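Local coordinates for protein putative adhesin (Komagataella phaffii, PDB 5FX8) that is a putative cell-wall adhesin that may take part in cell-cell interaction, here represented by its N-terminal part with two cohesin-like domains, at residues G188-S201 with L255-L269. Residues are numbered along the deposited sequence; the frame is centred on the assembly and turned at random.
Sequences GTFDCSEVKYAVGS and LADDEVLRVSFLSNL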
loop_
_atom_site.group_PDB
_atom_site.type_symbol
_atom_site.label_atom_id
_atom_site.label_comp_id
_atom_site.label_asym_id
_atom_site.label_seq_id
_atom_site.Cartn_x
_atom_site.Cartn_y
_atom_site.Cartn_z
ATOM N N GLY C 188 -13.866 -35.860 40.605
ATOM C CA GLY C 188 -13.033 -36.414 39.552
ATOM C C GLY C 188 -11.659 -35.765 39.451
ATOM O O GLY C 188 -11.347 -34.749 40.075
ATOM N N THR C 189 -10.819 -36.390 38.631
ATOM C CA THR C 189 -9.483 -35.894 38.319
ATOM C C THR C 189 -9.331 -35.781 36.811
ATOM O O THR C 189 -9.357 -36.797 36.111
ATOM C CB THR C 189 -8.393 -36.807 38.889
ATOM O OG1 THR C 189 -8.295 -36.615 40.303
ATOM C CG2 THR C 189 -7.058 -36.472 38.276
ATOM N N PHE C 190 -9.145 -34.551 36.321
ATOM C CA PHE C 190 -9.056 -34.304 34.883
ATOM C C PHE C 190 -7.753 -34.843 34.318
ATOM O O PHE C 190 -6.700 -34.727 34.941
ATOM C CB PHE C 190 -9.166 -32.812 34.580
ATOM C CG PHE C 190 -10.562 -32.286 34.642
ATOM C CD1 PHE C 190 -11.576 -32.896 33.927
ATOM C CD2 PHE C 190 -10.878 -31.197 35.437
ATOM C CE1 PHE C 190 -12.873 -32.417 34.000
ATOM C CE2 PHE C 190 -12.181 -30.725 35.512
ATOM C CZ PHE C 190 -13.171 -31.333 34.795
ATOM N N ASP C 191 -7.837 -35.447 33.138
ATOM C CA ASP C 191 -6.675 -35.938 32.398
ATOM C C ASP C 191 -6.249 -34.850 31.418
ATOM O O ASP C 191 -6.868 -34.646 30.371
ATOM C CB ASP C 191 -6.998 -37.246 31.682
ATOM C CG ASP C 191 -5.782 -37.877 31.036
ATOM O OD1 ASP C 191 -4.736 -37.204 30.916
ATOM O OD2 ASP C 191 -5.877 -39.052 30.632
ATOM N N CYS C 192 -5.179 -34.152 31.758
ATOM C CA CYS C 192 -4.776 -33.002 30.973
ATOM C C CYS C 192 -4.164 -33.409 29.659
ATOM O O CYS C 192 -4.083 -32.595 28.742
ATOM C CB CYS C 192 -3.820 -32.162 31.790
ATOM S SG CYS C 192 -4.641 -31.700 33.316
ATOM N N SER C 193 -3.768 -34.650 29.540
ATOM C CA SER C 193 -3.327 -35.180 28.273
ATOM C C SER C 193 -4.487 -35.529 27.345
ATOM O O SER C 193 -4.248 -36.050 26.256
ATOM C CB SER C 193 -2.448 -36.397 28.549
ATOM O OG SER C 193 -2.417 -37.270 27.447
ATOM N N GLU C 194 -5.727 -35.243 27.717
ATOM C CA GLU C 194 -6.864 -35.731 26.948
ATOM C C GLU C 194 -7.907 -34.650 26.733
ATOM O O GLU C 194 -9.101 -34.920 26.727
ATOM C CB GLU C 194 -7.490 -36.947 27.623
ATOM C CG GLU C 194 -6.669 -38.221 27.514
ATOM C CD GLU C 194 -6.494 -38.689 26.075
ATOM O OE1 GLU C 194 -7.508 -38.961 25.398
ATOM O OE2 GLU C 194 -5.338 -38.779 25.616
ATOM N N VAL C 195 -7.478 -33.408 26.548
ATOM C CA VAL C 195 -8.366 -32.303 26.199
ATOM C C VAL C 195 -8.248 -32.078 24.699
ATOM O O VAL C 195 -7.142 -32.012 24.162
ATOM C CB VAL C 195 -8.010 -31.031 26.989
ATOM C CG1 VAL C 195 -9.072 -29.963 26.810
ATOM C CG2 VAL C 195 -7.845 -31.339 28.453
ATOM N N LYS C 196 -9.377 -31.997 24.017
ATOM C CA LYS C 196 -9.367 -31.966 22.565
ATOM C C LYS C 196 -10.581 -31.174 22.103
ATOM O O LYS C 196 -11.477 -30.858 22.886
ATOM C CB LYS C 196 -9.347 -33.385 21.977
ATOM C CG LYS C 196 -10.563 -34.201 22.322
ATOM C CD LYS C 196 -10.515 -35.613 21.794
ATOM C CE LYS C 196 -11.785 -36.338 22.172
ATOM N NZ LYS C 196 -11.808 -37.753 21.741
ATOM N N TYR C 197 -10.593 -30.818 20.826
ATOM C CA TYR C 197 -11.739 -30.105 20.297
ATOM C C TYR C 197 -11.926 -30.499 18.845
ATOM O O TYR C 197 -11.045 -31.075 18.219
ATOM C CB TYR C 197 -11.594 -28.585 20.453
ATOM C CG TYR C 197 -10.700 -27.922 19.426
ATOM C CD1 TYR C 197 -9.325 -27.848 19.611
ATOM C CD2 TYR C 197 -11.238 -27.360 18.277
ATOM C CE1 TYR C 197 -8.509 -27.253 18.675
ATOM C CE2 TYR C 197 -10.443 -26.764 17.342
ATOM C CZ TYR C 197 -9.069 -26.705 17.535
ATOM O OH TYR C 197 -8.271 -26.093 16.582
ATOM N N ALA C 198 -13.103 -30.194 18.324
ATOM C CA ALA C 198 -13.410 -30.443 16.936
ATOM C C ALA C 198 -14.405 -29.397 16.488
ATOM O O ALA C 198 -15.111 -28.809 17.297
ATOM C CB ALA C 198 -13.980 -31.840 16.737
ATOM N N VAL C 199 -14.459 -29.171 15.184
ATOM C CA VAL C 199 -15.423 -28.260 14.589
ATOM C C VAL C 199 -16.127 -29.009 13.469
ATOM O O VAL C 199 -15.483 -29.421 12.502
ATOM C CB VAL C 199 -14.759 -26.982 14.049
ATOM C CG1 VAL C 199 -15.804 -26.008 13.603
ATOM C CG2 VAL C 199 -13.874 -26.339 15.086
ATOM N N GLY C 200 -17.434 -29.194 13.598
ATOM C CA GLY C 200 -18.212 -29.897 12.603
ATOM C C GLY C 200 -19.279 -28.997 12.018
ATOM O O GLY C 200 -19.732 -28.050 12.657
ATOM N N SER C 201 -19.675 -29.298 10.789
ATOM C CA SER C 201 -20.688 -28.517 10.110
ATOM C C SER C 201 -21.855 -29.334 9.580
ATOM O O SER C 201 -22.824 -28.740 9.106
ATOM C CB SER C 201 -20.066 -27.747 8.945
ATOM O OG SER C 201 -19.371 -28.651 8.107
ATOM N N LEU C 255 -16.157 -18.778 14.100
ATOM C CA LEU C 255 -17.047 -19.924 14.107
ATOM C C LEU C 255 -18.170 -19.624 13.123
ATOM O O LEU C 255 -18.946 -18.685 13.319
ATOM C CB LEU C 255 -17.558 -20.192 15.513
ATOM C CG LEU C 255 -18.003 -21.626 15.774
ATOM C CD1 LEU C 255 -16.850 -22.582 15.589
ATOM C CD2 LEU C 255 -18.582 -21.709 17.153
ATOM N N ALA C 256 -18.220 -20.399 12.047
ATOM C CA ALA C 256 -19.170 -20.163 10.983
ATOM C C ALA C 256 -20.593 -20.408 11.465
ATOM O O ALA C 256 -20.851 -21.145 12.420
ATOM C CB ALA C 256 -18.860 -21.049 9.784
ATOM N N ASP C 257 -21.523 -19.778 10.760
ATOM C CA ASP C 257 -22.930 -19.861 11.104
ATOM C C ASP C 257 -23.435 -21.301 11.149
ATOM O O ASP C 257 -24.327 -21.619 11.940
ATOM C CB ASP C 257 -23.714 -19.025 10.103
ATOM C CG ASP C 257 -25.171 -19.295 10.155
ATOM O OD1 ASP C 257 -25.837 -18.738 11.053
ATOM O OD2 ASP C 257 -25.652 -20.062 9.298
ATOM N N ASP C 258 -22.870 -22.194 10.341
ATOM C CA ASP C 258 -23.321 -23.576 10.273
ATOM C C ASP C 258 -22.397 -24.540 11.010
ATOM O O ASP C 258 -22.432 -25.742 10.753
ATOM C CB ASP C 258 -23.457 -24.007 8.811
ATOM C CG ASP C 258 -22.110 -24.281 8.147
ATOM O OD1 ASP C 258 -21.164 -23.483 8.302
ATOM O OD2 ASP C 258 -21.993 -25.318 7.467
ATOM N N GLU C 259 -21.556 -24.042 11.900
ATOM C CA GLU C 259 -20.558 -24.877 12.537
ATOM C C GLU C 259 -20.833 -24.981 14.030
ATOM O O GLU C 259 -21.489 -24.127 14.621
ATOM C CB GLU C 259 -19.155 -24.329 12.282
ATOM C CG GLU C 259 -18.603 -24.680 10.908
ATOM C CD GLU C 259 -17.231 -24.083 10.673
ATOM O OE1 GLU C 259 -16.899 -23.121 11.391
ATOM O OE2 GLU C 259 -16.489 -24.569 9.783
ATOM N N VAL C 260 -20.345 -26.067 14.628
ATOM C CA VAL C 260 -20.404 -26.279 16.068
ATOM C C VAL C 260 -19.005 -26.625 16.547
ATOM O O VAL C 260 -18.385 -27.551 16.021
ATOM C CB VAL C 260 -21.398 -27.394 16.458
ATOM C CG1 VAL C 260 -21.222 -27.777 17.897
ATOM C CG2 VAL C 260 -22.811 -26.945 16.268
ATOM N N LEU C 261 -18.505 -25.866 17.521
ATOM C CA LEU C 261 -17.276 -26.195 18.233
ATOM C C LEU C 261 -17.579 -27.132 19.395
ATOM O O LEU C 261 -18.406 -26.819 20.247
ATOM C CB LEU C 261 -16.604 -24.934 18.778
ATOM C CG LEU C 261 -15.413 -25.191 19.693
ATOM C CD1 LEU C 261 -14.350 -25.811 18.897
ATOM C CD2 LEU C 261 -14.913 -23.915 20.239
ATOM N N ARG C 262 -16.880 -28.255 19.455
ATOM C CA ARG C 262 -17.096 -29.238 20.506
ATOM C C ARG C 262 -15.800 -29.449 21.264
ATOM O O ARG C 262 -14.812 -29.903 20.690
ATOM C CB ARG C 262 -17.606 -30.557 19.924
ATOM C CG ARG C 262 -17.596 -31.722 20.899
ATOM C CD ARG C 262 -18.470 -32.847 20.418
ATOM N NE ARG C 262 -19.870 -32.478 20.547
ATOM C CZ ARG C 262 -20.866 -33.194 20.057
ATOM N NH1 ARG C 262 -20.602 -34.315 19.404
ATOM N NH2 ARG C 262 -22.117 -32.791 20.217
ATOM N N VAL C 263 -15.800 -29.135 22.547
ATOM C CA VAL C 263 -14.641 -29.373 23.385
ATOM C C VAL C 263 -14.884 -30.618 24.221
ATOM O O VAL C 263 -15.940 -30.767 24.836
ATOM C CB VAL C 263 -14.343 -28.159 24.273
ATOM C CG1 VAL C 263 -13.096 -28.418 25.078
ATOM C CG2 VAL C 263 -14.152 -26.954 23.423
ATOM N N SER C 264 -13.910 -31.510 24.251
ATOM C CA SER C 264 -14.015 -32.757 24.987
ATOM C C SER C 264 -12.944 -32.789 26.062
ATOM O O SER C 264 -11.769 -32.598 25.760
ATOM C CB SER C 264 -13.863 -33.939 24.038
ATOM O OG SER C 264 -13.768 -35.158 24.729
ATOM N N PHE C 265 -13.330 -33.035 27.313
ATOM C CA PHE C 265 -12.335 -33.271 28.354
ATOM C C PHE C 265 -12.704 -34.475 29.207
ATOM O O PHE C 265 -13.821 -34.580 29.711
ATOM C CB PHE C 265 -12.102 -32.035 29.234
ATOM C CG PHE C 265 -13.333 -31.307 29.610
ATOM C CD1 PHE C 265 -13.943 -30.454 28.719
ATOM C CD2 PHE C 265 -13.859 -31.438 30.879
ATOM C CE1 PHE C 265 -15.073 -29.772 29.068
ATOM C CE2 PHE C 265 -14.990 -30.749 31.252
ATOM C CZ PHE C 265 -15.600 -29.915 30.347
ATOM N N LEU C 266 -11.745 -35.369 29.372
ATOM C CA LEU C 266 -11.944 -36.601 30.103
ATOM C C LEU C 266 -11.734 -36.366 31.585
ATOM O O LEU C 266 -10.872 -35.592 32.003
ATOM C CB LEU C 266 -10.972 -37.669 29.609
ATOM C CG LEU C 266 -11.085 -39.123 30.059
ATOM C CD1 LEU C 266 -12.399 -39.659 29.608
ATOM C CD2 LEU C 266 -9.975 -39.949 29.453
ATOM N N SER C 267 -12.528 -37.059 32.383
ATOM C CA SER C 267 -12.384 -37.058 33.828
ATOM C C SER C 267 -12.363 -38.502 34.310
ATOM O O SER C 267 -13.359 -39.218 34.185
ATOM C CB SER C 267 -13.512 -36.269 34.480
ATOM O OG SER C 267 -13.314 -36.163 35.870
ATOM N N ASN C 268 -11.225 -38.937 34.840
ATOM C CA ASN C 268 -11.125 -40.242 35.475
ATOM C C ASN C 268 -11.722 -40.208 36.879
ATOM O O ASN C 268 -11.534 -39.248 37.626
ATOM C CB ASN C 268 -9.669 -40.684 35.518
ATOM C CG ASN C 268 -9.128 -40.995 34.143
ATOM O OD1 ASN C 268 -9.728 -41.768 33.403
ATOM N ND2 ASN C 268 -8.008 -40.380 33.779
ATOM N N LEU C 269 -12.464 -41.260 37.230
ATOM C CA LEU C 269 -13.140 -41.351 38.519
ATOM C C LEU C 269 -12.647 -42.553 39.317
ATOM O O LEU C 269 -12.259 -43.579 38.753
ATOM C CB LEU C 269 -14.652 -41.463 38.332
ATOM C CG LEU C 269 -15.274 -40.354 37.492
ATOM C CD1 LEU C 269 -16.704 -40.692 37.107
ATOM C CD2 LEU C 269 -15.224 -39.042 38.248
HETATM O O HOH W 1 -11.580 -36.248 25.849
#
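Leu266, Phe190 and Ser264 lose the most surface where strand 260-268 runs antiparallel to 188-201 in a sheet of the second cohesin-like domain. The carbonyl O of Leu266 meets the edge of the Phe190 ring, 3.4 Å from Phe190 CD1. Leu266 O also accepts from Asp191 N at 3.2 Å, with the donor above the carbonyl plane. Leu266 CB also lies beside Glu194 CB. The Phe190 and Phe265 side chains lie side by side, with their rings set obliquely, planes 71° apart. CE1 of Phe190 comes 3.4 Å from CD2 of Phe265. Both side chains pack on Thr183 of strand 176-186 and Ile247 of strand 246-252, in the domain's other sheet.

Ser264 and Lys196 pair through two backbone bonds; Ser264 N to Lys196 O is 2.9 Å and nearly straight, at 176°. On the face opposite Phe190 and Phe265, Lys196 CE passes 3.4 Å from Ser264 OG. A water bridges this OG to Glu194 O, and Glu164 also bonds the hydroxyl. The chain turns a corner at Cys192, disulfide-bonded to Cys242, and the ladder is interrupted there. Backbone hydrogen bonds thus hold the register, while mostly apolar side chains turn to the other sheet and Lys196, Arg262 and Ser264 find polar or aromatic partners opposite.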